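Local coordinates for uncharacterized protein (Thermus thermophilus HB8, PDB 4WVA), which hydrolyses mannosylglycerate, a solute made by thermophiles under osmotic stress, to mannose and glycerate, and probably also cleaves glucosylglycerate, as a family GH63 glycoside hydrolase, at residues L55-D60 with Y130-L135; M68-F74 with P96-T102; I156-W160 with Y207-L211. One frame throughout, in Å; residues are numbered along the deposited sequence.

Contact 1 of 3, residues L55-D60 with Y130-L135; sequences LLCLFD and YLFPKL
Both segments are helical throughout: residues 55-60 belong to helix 48-62 and residues 130-135 to helix 121-146. The short axes approach to 10.9 Å, their N-to-C directions 45° apart (signed crossing angle +45°). The CA pairs Leu56-Leu131 at 7.3 Å and Phe59-Lys134 at 7.2 Å set the register. Helix 130-135 is kinked at Pro133, where the N atoms of residues 133 and 134 lack bonds to the preceding turn; the pattern resumes with Leu135 N to Leu131 O, 2.9 Å. In 55-60, Phe59 N to Leu55 O (3.1 Å) and Asp60 N to Leu56 O (2.8 Å) are regular i to i-4 bonds. Phe59, chi1 m, points toward the partner and fills the interface: its CD2 lies 3.8 Å from Leu131 CD2, its CD1 3.6 Å from Lys134 CB, and its CZ 3.7 Å from Leu135 CD2. Such helix-on-helix packing joins elements of the (alpha/alpha)6-barrel, and helix 107-117 extends the apolar layer, with Val107 touching both Phe59 and Leu135. Leu56, an mt rotamer, brings CD2 to 3.4 Å from Tyr130 CD2 and 4.0 Å from Leu131 CD2. The more exposed margin is polar. Tyr130, chi1 t, extends so that its OH donates a 2.6 Å hydrogen bond to Asp60 OD1, which lies near the ring plane. Asp60 OD1 and Lys134 NZ stand 4.5 Å apart, beyond a salt bridge; water 1 spans them, donating to Asp60 OD1 at 2.8 Å and weakly accepting from Lys134 NZ at 3.3 Å.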
ATOM      1  N   LEU A  55      -5.491  32.114  -1.917  1.00 10.70           N
ATOM      2  CA  LEU A  55      -4.917  31.305  -0.849  1.00 11.23           C
ATOM      3  C   LEU A  55      -3.933  32.121  -0.010  1.00 11.87           C
ATOM      4  O   LEU A  55      -3.792  31.899   1.189  1.00 11.92           O
ATOM      5  CB  LEU A  55      -4.252  30.070  -1.430  1.00 11.65           C
ATOM      6  CG  LEU A  55      -5.196  29.237  -2.308  1.00 12.41           C
ATOM      7  CD1 LEU A  55      -4.460  28.000  -2.772  1.00 13.61           C
ATOM      8  CD2 LEU A  55      -6.490  28.921  -1.566  1.00 12.98           C
ATOM      9  N   LEU A  56      -3.228  33.065  -0.621  1.00 12.91           N
ATOM     10  CA  LEU A  56      -2.381  33.956   0.179  1.00 13.65           C
ATOM     11  C   LEU A  56      -3.237  34.656   1.213  1.00 13.16           C
ATOM     12  O   LEU A  56      -2.847  34.807   2.381  1.00 12.98           O
ATOM     13  CB  LEU A  56      -1.710  35.015  -0.693  1.00 15.08           C
ATOM     14  CG  LEU A  56      -0.649  34.513  -1.663  1.00 17.46           C
ATOM     15  CD1 LEU A  56      -0.174  35.637  -2.578  1.00 18.34           C
ATOM     16  CD2 LEU A  56       0.504  33.966  -0.875  1.00 17.56           C
ATOM     17  N   CYS A  57      -4.398  35.126   0.772  1.00 12.99           N
ATOM     18  CA  CYS A  57      -5.291  35.874   1.654  1.00 12.81           C
ATOM     19  C   CYS A  57      -5.767  34.999   2.819  1.00 12.12           C
ATOM     20  O   CYS A  57      -5.753  35.413   3.970  1.00 11.60           O
ATOM     21  CB  CYS A  57      -6.465  36.402   0.845  1.00 13.04           C
ATOM     22  SG  CYS A  57      -7.638  37.398   1.776  1.00 13.36           S
ATOM     23  N   LEU A  58      -6.203  33.773   2.505  1.00 11.56           N
ATOM     24  CA  LEU A  58      -6.627  32.825   3.522  1.00 11.75           C
ATOM     25  C   LEU A  58      -5.567  32.647   4.631  1.00 11.64           C
ATOM     26  O   LEU A  58      -5.883  32.717   5.825  1.00 12.28           O
ATOM     27  CB  LEU A  58      -6.959  31.486   2.860  1.00 11.84           C
ATOM     28  CG  LEU A  58      -7.373  30.345   3.785  1.00 11.85           C
ATOM     29  CD1 LEU A  58      -8.620  30.662   4.576  1.00 11.93           C
ATOM     30  CD2 LEU A  58      -7.540  29.076   2.951  1.00 12.03           C
ATOM     31  N   PHE A  59      -4.310  32.425   4.242  1.00 11.96           N
ATOM     32  CA  PHE A  59      -3.250  32.222   5.233  1.00 12.31           C
ATOM     33  C   PHE A  59      -2.842  33.509   5.921  1.00 13.10           C
ATOM     34  O   PHE A  59      -2.691  33.559   7.159  1.00 13.39           O
ATOM     35  CB  PHE A  59      -2.036  31.540   4.610  1.00 12.77           C
ATOM     36  CG  PHE A  59      -2.194  30.058   4.491  1.00 12.78           C
ATOM     37  CD1 PHE A  59      -1.871  29.231   5.549  1.00 12.69           C
ATOM     38  CD2 PHE A  59      -2.713  29.495   3.340  1.00 12.60           C
ATOM     39  CE1 PHE A  59      -2.030  27.863   5.456  1.00 12.78           C
ATOM     40  CE2 PHE A  59      -2.865  28.131   3.239  1.00 12.88           C
ATOM     41  CZ  PHE A  59      -2.542  27.316   4.302  1.00 12.54           C
ATOM     42  N   ASP A  60      -2.664  34.563   5.130  1.00 13.29           N
ATOM     43  CA  ASP A  60      -2.158  35.837   5.685  1.00 14.53           C
ATOM     44  C   ASP A  60      -3.095  36.441   6.731  1.00 15.51           C
ATOM     45  O   ASP A  60      -2.632  36.956   7.765  1.00 16.28           O
ATOM     46  CB  ASP A  60      -1.917  36.848   4.562  1.00 14.99           C
ATOM     47  CG  ASP A  60      -0.644  36.595   3.803  1.00 15.88           C
ATOM     48  OD1 ASP A  60       0.222  35.871   4.305  1.00 16.56           O
ATOM     49  OD2 ASP A  60      -0.503  37.148   2.697  1.00 18.31           O
ATOM     50  N   TYR A 130       6.537  30.659  -0.293  1.00 14.61           N
ATOM     51  CA  TYR A 130       5.879  31.463   0.719  1.00 14.83           C
ATOM     52  C   TYR A 130       4.846  30.639   1.488  1.00 14.25           C
ATOM     53  O   TYR A 130       4.805  30.673   2.715  1.00 14.17           O
ATOM     54  CB  TYR A 130       5.242  32.700   0.069  1.00 15.41           C
ATOM     55  CG  TYR A 130       4.563  33.635   1.043  1.00 15.72           C
ATOM     56  CD1 TYR A 130       5.303  34.490   1.842  1.00 16.52           C
ATOM     57  CD2 TYR A 130       3.188  33.661   1.164  1.00 16.19           C
ATOM     58  CE1 TYR A 130       4.683  35.360   2.719  1.00 16.62           C
ATOM     59  CE2 TYR A 130       2.556  34.519   2.048  1.00 16.25           C
ATOM     60  CZ  TYR A 130       3.322  35.359   2.838  1.00 16.62           C
ATOM     61  OH  TYR A 130       2.709  36.228   3.702  1.00 16.74           O
ATOM     62  N   LEU A 131       4.037  29.874   0.762  1.00 13.19           N
ATOM     63  CA  LEU A 131       2.965  29.105   1.377  1.00 12.90           C
ATOM     64  C   LEU A 131       3.424  27.802   2.050  1.00 12.39           C
ATOM     65  O   LEU A 131       2.768  27.335   2.982  1.00 12.79           O
ATOM     66  CB  LEU A 131       1.879  28.794   0.334  1.00 12.94           C
ATOM     67  CG  LEU A 131       1.029  30.005  -0.063  1.00 13.60           C
ATOM     68  CD1 LEU A 131       0.102  29.628  -1.204  1.00 14.52           C
ATOM     69  CD2 LEU A 131       0.249  30.539   1.127  1.00 14.34           C
ATOM     70  N   PHE A 132       4.520  27.197   1.583  1.00 11.65           N
ATOM     71  CA  PHE A 132       4.886  25.880   2.072  1.00 11.74           C
ATOM     72  C   PHE A 132       5.008  25.796   3.616  1.00 11.98           C
ATOM     73  O   PHE A 132       4.422  24.902   4.234  1.00 11.30           O
ATOM     74  CB  PHE A 132       6.170  25.363   1.416  1.00 12.06           C
ATOM     75  CG  PHE A 132       6.601  24.039   1.960  1.00 11.72           C
ATOM     76  CD1 PHE A 132       5.995  22.874   1.536  1.00 11.98           C
ATOM     77  CD2 PHE A 132       7.568  23.970   2.947  1.00 12.07           C
ATOM     78  CE1 PHE A 132       6.367  21.652   2.071  1.00 11.89           C
ATOM     79  CE2 PHE A 132       7.946  22.759   3.497  1.00 12.24           C
ATOM     80  CZ  PHE A 132       7.336  21.595   3.059  1.00 12.18           C
ATOM     81  N   PRO A 133       5.776  26.711   4.241  1.00 12.26           N
ATOM     82  CA  PRO A 133       5.902  26.603   5.709  1.00 12.63           C
ATOM     83  C   PRO A 133       4.589  26.890   6.450  1.00 12.36           C
ATOM     84  O   PRO A 133       4.354  26.367   7.539  1.00 12.47           O
ATOM     85  CB  PRO A 133       6.973  27.640   6.066  1.00 13.11           C
ATOM     86  CG  PRO A 133       7.087  28.530   4.900  1.00 13.69           C
ATOM     87  CD  PRO A 133       6.565  27.819   3.685  1.00 12.84           C
ATOM     88  N   LYS A 134       3.711  27.665   5.830  1.00 12.51           N
ATOM     89  CA  LYS A 134       2.386  27.922   6.380  1.00 12.30           C
ATOM     90  C   LYS A 134       1.477  26.684   6.319  1.00 11.82           C
ATOM     91  O   LYS A 134       0.803  26.354   7.288  1.00 11.04           O
ATOM     92  CB  LYS A 134       1.751  29.110   5.651  1.00 13.73           C
ATOM     93  CG  LYS A 134       2.576  30.382   5.781  1.00 14.63           C
ATOM     94  CD  LYS A 134       1.861  31.584   5.199  1.00 16.54           C
ATOM     95  CE  LYS A 134       2.719  32.835   5.272  1.00 17.63           C
ATOM     96  NZ  LYS A 134       3.002  33.212   6.682  1.00 19.49           N
ATOM     97  N   LEU A 135       1.457  26.010   5.167  1.00 11.64           N
ATOM     98  CA  LEU A 135       0.768  24.730   5.044  1.00 11.99           C
ATOM     99  C   LEU A 135       1.297  23.713   6.062  1.00 11.86           C
ATOM    100  O   LEU A 135       0.537  23.021   6.746  1.00 11.65           O
ATOM    101  CB  LEU A 135       0.986  24.161   3.637  1.00 12.33           C
ATOM    102  CG  LEU A 135       0.220  24.833   2.503  1.00 12.73           C
ATOM    103  CD1 LEU A 135       0.821  24.507   1.154  1.00 13.45           C
ATOM    104  CD2 LEU A 135      -1.225  24.355   2.553  1.00 13.19           C
TER
HETATM  105  O   HOH W   1       1.414  36.111   6.837  1.00 35.15           O

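Contact 2 of 3, residues M68-F74 with P96-T102; sequences MLPHIVF and PATSGIT
This is a backbone-paired contact between two mostly irregular segments that run antiparallel beside Trp32 and Gln103, which probably bind substrate. Val73 and Thr98 form a non-hydrogen-bonded pair (CA-CA 4.5 Å), framed by Ser99 N to Ile72 O at 3.0 Å and Phe74 N to Ala97 O at 2.8 Å. Water 2 continues the link, donating to Phe74 O (2.7 Å) and accepting from Ala97 N (2.9 Å). The short, weakly bonded strand 97-98 is an outer strand of a small three-stranded antiparallel sheet whose central strand, 72-74, also bonds to the 31-32 side through Val73 and Gln31. Beyond the strands, His71 N bonds to Ile101 O at 2.9 Å and Thr102 OG1 donates to Leu69 O at 2.8 Å. His71, chi1 p, sets ND1 2.8 Å from Ser99 OG in a hydrogen bond that either could donate, while Ile101 CD1 makes a CH-pi contact over the imidazole face, 3.9 Å from its centroid. Val73 CG1 packs 3.8 Å from Pro96 CG.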
ATOM      1  N   MET A  68      -2.927  27.052  13.345  1.00 13.12           N
ATOM      2  CA  MET A  68      -4.302  26.703  13.038  1.00 13.78           C
ATOM      3  C   MET A  68      -4.842  27.579  11.916  1.00 13.53           C
ATOM      4  O   MET A  68      -4.697  28.799  11.957  1.00 13.14           O
ATOM      5  CB  MET A  68      -5.212  26.861  14.247  1.00 16.24           C
ATOM      6  CG  MET A  68      -6.571  26.254  13.975  1.00 19.18           C
ATOM      7  SD  MET A  68      -7.815  26.645  15.198  1.00 26.62           S
ATOM      8  CE  MET A  68      -8.126  28.332  14.667  1.00 25.98           C
ATOM      9  N   LEU A  69      -5.459  26.948  10.917  1.00 12.22           N
ATOM     10  CA  LEU A  69      -6.173  27.678   9.874  1.00 12.13           C
ATOM     11  C   LEU A  69      -7.661  27.557  10.170  1.00 12.14           C
ATOM     12  O   LEU A  69      -8.198  26.458  10.204  1.00 12.59           O
ATOM     13  CB  LEU A  69      -5.831  27.112   8.500  1.00 12.59           C
ATOM     14  CG  LEU A  69      -6.224  27.992   7.311  1.00 12.79           C
ATOM     15  CD1 LEU A  69      -5.427  29.274   7.272  1.00 13.35           C
ATOM     16  CD2 LEU A  69      -6.011  27.215   6.027  1.00 12.79           C
ATOM     17  N   PRO A  70      -8.343  28.681  10.411  1.00 12.36           N
ATOM     18  CA  PRO A  70      -9.742  28.656  10.830  1.00 12.21           C
ATOM     19  C   PRO A  70     -10.678  28.507   9.642  1.00 12.02           C
ATOM     20  O   PRO A  70     -10.284  28.858   8.531  1.00 12.81           O
ATOM     21  CB  PRO A  70      -9.928  30.038  11.446  1.00 12.56           C
ATOM     22  CG  PRO A  70      -9.031  30.893  10.647  1.00 12.72           C
ATOM     23  CD  PRO A  70      -7.845  30.052  10.263  1.00 12.83           C
ATOM     24  N   HIS A  71     -11.897  28.028   9.858  1.00 11.91           N
ATOM     25  CA  HIS A  71     -12.811  27.820   8.724  1.00 11.56           C
ATOM     26  C   HIS A  71     -13.403  29.114   8.180  1.00 11.49           C
ATOM     27  O   HIS A  71     -13.748  29.165   7.014  1.00 10.98           O
ATOM     28  CB  HIS A  71     -13.876  26.771   9.019  1.00 11.55           C
ATOM     29  CG  HIS A  71     -15.116  27.279   9.674  1.00 11.34           C
ATOM     30  ND1 HIS A  71     -15.119  27.971  10.869  1.00 11.43           N
ATOM     31  CD2 HIS A  71     -16.415  27.083   9.349  1.00 10.92           C
ATOM     32  CE1 HIS A  71     -16.369  28.206  11.231  1.00 11.09           C
ATOM     33  NE2 HIS A  71     -17.174  27.678  10.322  1.00 11.39           N
ATOM     34  N   ILE A  72     -13.437  30.176   8.990  1.00 11.70           N
ATOM     35  CA  ILE A  72     -13.895  31.480   8.503  1.00 11.84           C
ATOM     36  C   ILE A  72     -12.923  32.579   8.908  1.00 11.92           C
ATOM     37  O   ILE A  72     -12.483  32.614  10.059  1.00 12.01           O
ATOM     38  CB  ILE A  72     -15.316  31.862   9.014  1.00 11.94           C
ATOM     39  CG1 ILE A  72     -16.350  30.777   8.713  1.00 12.16           C
ATOM     40  CG2 ILE A  72     -15.777  33.163   8.348  1.00 12.32           C
ATOM     41  CD1 ILE A  72     -17.691  30.997   9.400  1.00 11.88           C
ATOM     42  N   VAL A  73     -12.588  33.444   7.947  1.00 11.79           N
ATOM     43  CA  VAL A  73     -11.912  34.705   8.190  1.00 12.32           C
ATOM     44  C   VAL A  73     -12.962  35.806   8.022  1.00 12.29           C
ATOM     45  O   VAL A  73     -13.514  36.003   6.921  1.00 11.49           O
ATOM     46  CB  VAL A  73     -10.740  34.959   7.224  1.00 12.69           C
ATOM     47  CG1 VAL A  73      -9.997  36.224   7.601  1.00 13.15           C
ATOM     48  CG2 VAL A  73      -9.774  33.786   7.230  1.00 13.59           C
ATOM     49  N   PHE A  74     -13.235  36.514   9.114  1.00 12.80           N
ATOM     50  CA  PHE A  74     -14.320  37.512   9.143  1.00 13.17           C
ATOM     51  C   PHE A  74     -13.853  38.883   8.614  1.00 14.33           C
ATOM     52  O   PHE A  74     -13.894  39.911   9.329  1.00 14.32           O
ATOM     53  CB  PHE A  74     -14.905  37.638  10.561  1.00 13.68           C
ATOM     54  CG  PHE A  74     -15.604  36.394  11.061  1.00 13.27           C
ATOM     55  CD1 PHE A  74     -16.752  35.933  10.440  1.00 13.34           C
ATOM     56  CD2 PHE A  74     -15.134  35.685  12.173  1.00 13.32           C
ATOM     57  CE1 PHE A  74     -17.423  34.809  10.904  1.00 13.20           C
ATOM     58  CE2 PHE A  74     -15.799  34.559  12.634  1.00 12.92           C
ATOM     59  CZ  PHE A  74     -16.947  34.118  12.002  1.00 13.12           C
ATOM     60  N   PRO A  96      -8.477  40.990  10.668  1.00 21.32           N
ATOM     61  CA  PRO A  96      -9.835  40.551  10.945  1.00 19.02           C
ATOM     62  C   PRO A  96      -9.893  39.437  11.983  1.00 17.84           C
ATOM     63  O   PRO A  96      -8.912  38.702  12.173  1.00 17.39           O
ATOM     64  CB  PRO A  96     -10.329  40.034   9.584  1.00 19.91           C
ATOM     65  CG  PRO A  96      -9.091  39.688   8.830  1.00 20.03           C
ATOM     66  CD  PRO A  96      -8.014  40.609   9.320  1.00 21.81           C
ATOM     67  N   ALA A  97     -11.032  39.328  12.654  1.00 16.41           N
ATOM     68  CA  ALA A  97     -11.326  38.184  13.516  1.00 15.81           C
ATOM     69  C   ALA A  97     -11.492  36.940  12.662  1.00 14.68           C
ATOM     70  O   ALA A  97     -11.716  37.042  11.446  1.00 13.97           O
ATOM     71  CB  ALA A  97     -12.606  38.423  14.283  1.00 15.97           C
ATOM     72  N   THR A  98     -11.409  35.782  13.307  1.00 14.17           N
ATOM     73  CA  THR A  98     -11.630  34.483  12.649  1.00 14.33           C
ATOM     74  C   THR A  98     -12.472  33.578  13.543  1.00 14.46           C
ATOM     75  O   THR A  98     -12.694  33.872  14.715  1.00 14.89           O
ATOM     76  CB  THR A  98     -10.309  33.730  12.346  1.00 13.99           C
ATOM     77  OG1 THR A  98      -9.754  33.186  13.553  1.00 14.45           O
ATOM     78  CG2 THR A  98      -9.266  34.602  11.665  1.00 14.33           C
ATOM     79  N   SER A  99     -12.928  32.452  12.991  1.00 14.25           N
ATOM     80  CA  SER A  99     -13.583  31.416  13.791  1.00 13.66           C
ATOM     81  C   SER A  99     -12.508  30.694  14.610  1.00 13.54           C
ATOM     82  O   SER A  99     -11.320  30.933  14.451  1.00 13.49           O
ATOM     83  CB  SER A  99     -14.301  30.417  12.896  1.00 13.99           C
ATOM     84  OG  SER A  99     -13.346  29.729  12.096  1.00 13.06           O
ATOM     85  N   GLY A 100     -12.936  29.781  15.463  1.00 14.27           N
ATOM     86  CA  GLY A 100     -12.051  29.051  16.349  1.00 14.12           C
ATOM     87  C   GLY A 100     -12.069  27.554  16.109  1.00 14.49           C
ATOM     88  O   GLY A 100     -11.674  26.774  16.991  1.00 15.04           O
ATOM     89  N   ILE A 101     -12.509  27.168  14.909  1.00 13.79           N
ATOM     90  CA  ILE A 101     -12.502  25.771  14.460  1.00 13.27           C
ATOM     91  C   ILE A 101     -11.947  25.742  13.034  1.00 12.47           C
ATOM     92  O   ILE A 101     -11.759  26.785  12.421  1.00 11.38           O
ATOM     93  CB  ILE A 101     -13.904  25.144  14.483  1.00 13.51           C
ATOM     94  CG1 ILE A 101     -14.895  25.963  13.630  1.00 13.59           C
ATOM     95  CG2 ILE A 101     -14.410  24.993  15.918  1.00 13.59           C
ATOM     96  CD1 ILE A 101     -16.241  25.311  13.413  1.00 13.86           C
ATOM     97  N   THR A 102     -11.690  24.540  12.509  1.00 11.70           N
ATOM     98  CA  THR A 102     -11.074  24.397  11.194  1.00 11.09           C
ATOM     99  C   THR A 102     -12.034  23.758  10.173  1.00 11.08           C
ATOM    100  O   THR A 102     -13.244  23.719  10.389  1.00 10.79           O
ATOM    101  CB  THR A 102      -9.721  23.658  11.326  1.00 11.16           C
ATOM    102  OG1 THR A 102      -8.953  23.787  10.118  1.00 10.79           O
ATOM    103  CG2 THR A 102      -9.877  22.201  11.718  1.00 11.14           C
TER
HETATM  104  O   HOH W   2     -13.280  40.927  11.807  1.00 23.46           O

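Contact 3 of 3, residues I156-W160 with Y207-L211; sequences IVHPW and YLSLL
An aromatic cluster of His158, Trp160 and Tyr207 joins the loop before helix 171-175 to helix 201-216, close to the probable active site of this (alpha/alpha)6-barrel: the Trp160 side chain lies about 3 Å from that of Asp165, the likely proton donor, and about 5 Å from bound Tris. Residues 156-160 have no regular structure, whereas 207-211 are helical; the closest CA pair is His158-Leu210 at 6.9 Å. His158, chi1 t, carries its ring to the helix, and NE2 donates to Tyr207 O at 2.8 Å (158°). That carbonyl also accepts the helical bond from Leu211 N at 3.2 Å. Leu210 CD1 sits over the imidazole face, 4.1 Å from the centroid, in a CH-pi contact, and lies 3.8 Å from Pro159 CD. Tyr207, chi1 m, points toward the loop. Its CB makes a CH-pi contact with the six-membered ring of Trp160, 4.0 Å from the centroid, while its ring is oblique to the five-membered ring, centroids 4.7 Å apart and planes at 49°. Tyr207 CE1 meets Pro159 CG at 3.6 Å. Within the loop, Trp160 N donates to His158 ND1 at 3.1 Å, so both imidazole nitrogens are engaged.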
ATOM      1  N   ILE A 156     -12.399  15.770  14.600  1.00 11.16           N
ATOM      2  CA  ILE A 156     -13.154  17.023  14.577  1.00 10.97           C
ATOM      3  C   ILE A 156     -13.982  17.109  15.857  1.00 11.35           C
ATOM      4  O   ILE A 156     -14.521  16.103  16.347  1.00 11.31           O
ATOM      5  CB  ILE A 156     -14.021  17.210  13.318  1.00 10.67           C
ATOM      6  CG1 ILE A 156     -15.037  16.083  13.115  1.00 10.49           C
ATOM      7  CG2 ILE A 156     -13.128  17.395  12.088  1.00 10.88           C
ATOM      8  CD1 ILE A 156     -16.107  16.381  12.083  1.00 11.10           C
ATOM      9  N   VAL A 157     -14.070  18.326  16.398  1.00 11.49           N
ATOM     10  CA  VAL A 157     -14.837  18.595  17.606  1.00 11.94           C
ATOM     11  C   VAL A 157     -16.127  19.363  17.330  1.00 12.20           C
ATOM     12  O   VAL A 157     -16.907  19.615  18.254  1.00 12.56           O
ATOM     13  CB  VAL A 157     -13.961  19.317  18.651  1.00 12.15           C
ATOM     14  CG1 VAL A 157     -12.787  18.411  19.048  1.00 12.83           C
ATOM     15  CG2 VAL A 157     -13.456  20.657  18.130  1.00 12.68           C
ATOM     16  N   HIS A 158     -16.381  19.692  16.061  1.00 11.72           N
ATOM     17  CA  HIS A 158     -17.594  20.379  15.692  1.00 11.69           C
ATOM     18  C   HIS A 158     -18.015  19.873  14.319  1.00 11.70           C
ATOM     19  O   HIS A 158     -17.155  19.791  13.450  1.00 11.61           O
ATOM     20  CB  HIS A 158     -17.336  21.890  15.648  1.00 12.08           C
ATOM     21  CG  HIS A 158     -18.587  22.703  15.729  1.00 12.64           C
ATOM     22  ND1 HIS A 158     -19.555  22.657  14.756  1.00 12.57           N
ATOM     23  CD2 HIS A 158     -19.054  23.537  16.688  1.00 13.20           C
ATOM     24  CE1 HIS A 158     -20.578  23.423  15.111  1.00 12.56           C
ATOM     25  NE2 HIS A 158     -20.286  23.982  16.275  1.00 12.80           N
ATOM     26  N   PRO A 159     -19.306  19.576  14.113  1.00 11.68           N
ATOM     27  CA  PRO A 159     -19.759  19.132  12.782  1.00 11.76           C
ATOM     28  C   PRO A 159     -19.410  20.128  11.654  1.00 11.39           C
ATOM     29  O   PRO A 159     -19.210  19.720  10.500  1.00 11.19           O
ATOM     30  CB  PRO A 159     -21.275  18.974  12.950  1.00 12.33           C
ATOM     31  CG  PRO A 159     -21.616  19.761  14.179  1.00 12.25           C
ATOM     32  CD  PRO A 159     -20.428  19.614  15.074  1.00 11.57           C
ATOM     33  N   TRP A 160     -19.335  21.419  11.969  1.00 11.36           N
ATOM     34  CA  TRP A 160     -18.915  22.435  10.988  1.00 11.31           C
ATOM     35  C   TRP A 160     -17.550  22.122  10.383  1.00 11.04           C
ATOM     36  O   TRP A 160     -17.295  22.476   9.224  1.00 11.50           O
ATOM     37  CB  TRP A 160     -18.885  23.857  11.582  1.00 11.73           C
ATOM     38  CG  TRP A 160     -20.246  24.534  11.648  1.00 12.84           C
ATOM     39  CD1 TRP A 160     -21.276  24.335  10.801  1.00 13.13           C
ATOM     40  CD2 TRP A 160     -20.673  25.563  12.564  1.00 13.20           C
ATOM     41  NE1 TRP A 160     -22.341  25.152  11.135  1.00 13.84           N
ATOM     42  CE2 TRP A 160     -21.996  25.903  12.223  1.00 14.02           C
ATOM     43  CE3 TRP A 160     -20.071  26.208  13.653  1.00 14.62           C
ATOM     44  CZ2 TRP A 160     -22.730  26.866  12.926  1.00 13.75           C
ATOM     45  CZ3 TRP A 160     -20.810  27.150  14.361  1.00 14.37           C
ATOM     46  CH2 TRP A 160     -22.114  27.472  13.986  1.00 14.05           C
ATOM     47  N   TYR A 207     -24.821  23.199  17.528  1.00 14.62           N
ATOM     48  CA  TYR A 207     -23.695  23.937  16.956  1.00 14.45           C
ATOM     49  C   TYR A 207     -23.229  25.069  17.899  1.00 14.96           C
ATOM     50  O   TYR A 207     -22.033  25.263  18.124  1.00 14.60           O
ATOM     51  CB  TYR A 207     -24.010  24.540  15.556  1.00 13.68           C
ATOM     52  CG  TYR A 207     -24.496  23.600  14.453  1.00 13.35           C
ATOM     53  CD1 TYR A 207     -24.313  22.212  14.519  1.00 13.34           C
ATOM     54  CD2 TYR A 207     -25.119  24.117  13.301  1.00 12.87           C
ATOM     55  CE1 TYR A 207     -24.769  21.375  13.506  1.00 13.42           C
ATOM     56  CE2 TYR A 207     -25.586  23.286  12.292  1.00 12.69           C
ATOM     57  CZ  TYR A 207     -25.404  21.914  12.390  1.00 12.49           C
ATOM     58  OH  TYR A 207     -25.874  21.098  11.383  1.00 12.56           O
ATOM     59  N   LEU A 208     -24.190  25.842  18.418  1.00 15.45           N
ATOM     60  CA  LEU A 208     -23.873  26.988  19.266  1.00 15.90           C
ATOM     61  C   LEU A 208     -23.405  26.571  20.656  1.00 15.50           C
ATOM     62  O   LEU A 208     -22.462  27.146  21.193  1.00 15.98           O
ATOM     63  CB  LEU A 208     -25.052  27.982  19.327  1.00 17.05           C
ATOM     64  CG  LEU A 208     -25.009  29.088  18.265  1.00 18.71           C
ATOM     65  CD1 LEU A 208     -23.871  30.056  18.547  1.00 19.48           C
ATOM     66  CD2 LEU A 208     -24.883  28.541  16.855  1.00 19.98           C
ATOM     67  N   SER A 209     -24.034  25.547  21.213  1.00 16.06           N
ATOM     68  CA  SER A 209     -23.572  24.982  22.497  1.00 17.01           C
ATOM     69  C   SER A 209     -22.083  24.623  22.452  1.00 16.64           C
ATOM     70  O   SER A 209     -21.302  24.950  23.363  1.00 16.77           O
ATOM     71  CB  SER A 209     -24.402  23.765  22.882  1.00 17.68           C
ATOM     72  OG  SER A 209     -23.883  23.164  24.060  1.00 20.20           O
ATOM     73  N   LEU A 210     -21.668  23.964  21.372  1.00 16.45           N
ATOM     74  CA  LEU A 210     -20.257  23.628  21.206  1.00 16.16           C
ATOM     75  C   LEU A 210     -19.375  24.861  21.110  1.00 16.28           C
ATOM     76  O   LEU A 210     -18.326  24.935  21.756  1.00 16.24           O
ATOM     77  CB  LEU A 210     -20.055  22.722  19.979  1.00 15.66           C
ATOM     78  CG  LEU A 210     -20.555  21.267  20.079  1.00 15.53           C
ATOM     79  CD1 LEU A 210     -20.539  20.579  18.714  1.00 15.25           C
ATOM     80  CD2 LEU A 210     -19.746  20.464  21.078  1.00 15.31           C
ATOM     81  N   LEU A 211     -19.800  25.841  20.312  1.00 17.02           N
ATOM     82  CA  LEU A 211     -19.086  27.097  20.180  1.00 16.93           C
ATOM     83  C   LEU A 211     -18.879  27.736  21.550  1.00 17.44           C
ATOM     84  O   LEU A 211     -17.766  28.149  21.884  1.00 16.65           O
ATOM     85  CB  LEU A 211     -19.844  28.061  19.248  1.00 17.91           C
ATOM     86  CG  LEU A 211     -19.121  29.340  18.774  1.00 18.60           C
ATOM     87  CD1 LEU A 211     -19.843  29.946  17.582  1.00 18.82           C
ATOM     88  CD2 LEU A 211     -18.975  30.395  19.869  1.00 19.96           C
TER

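Overall arrangement
Contacts 1 and 2 share a neighbourhood: contact 2 is nested in the chain loop closed by contact 1, and Leu69 CD2 packs 3.9 Å from Phe59 CZ. Contact 3 follows in series. Ile101 bridges contacts 2 and 3, its CD1 lying 3.5 Å from Trp160 CB, whereas contacts 1 and 3 stay about 13 Å apart at their nearest atoms. Contact 3 is buried; the other two are partly so. The chemistry follows the elements joined: helix with helix in contact 1, apolar with a polar margin; short strands and loop in contact 2, mainly main-chain pairing; loop with helix in contact 3, aromatic and CH-pi packing with a histidine-carbonyl bond. Contacts 2 and 3 border residues that probably serve substrate binding or catalysis.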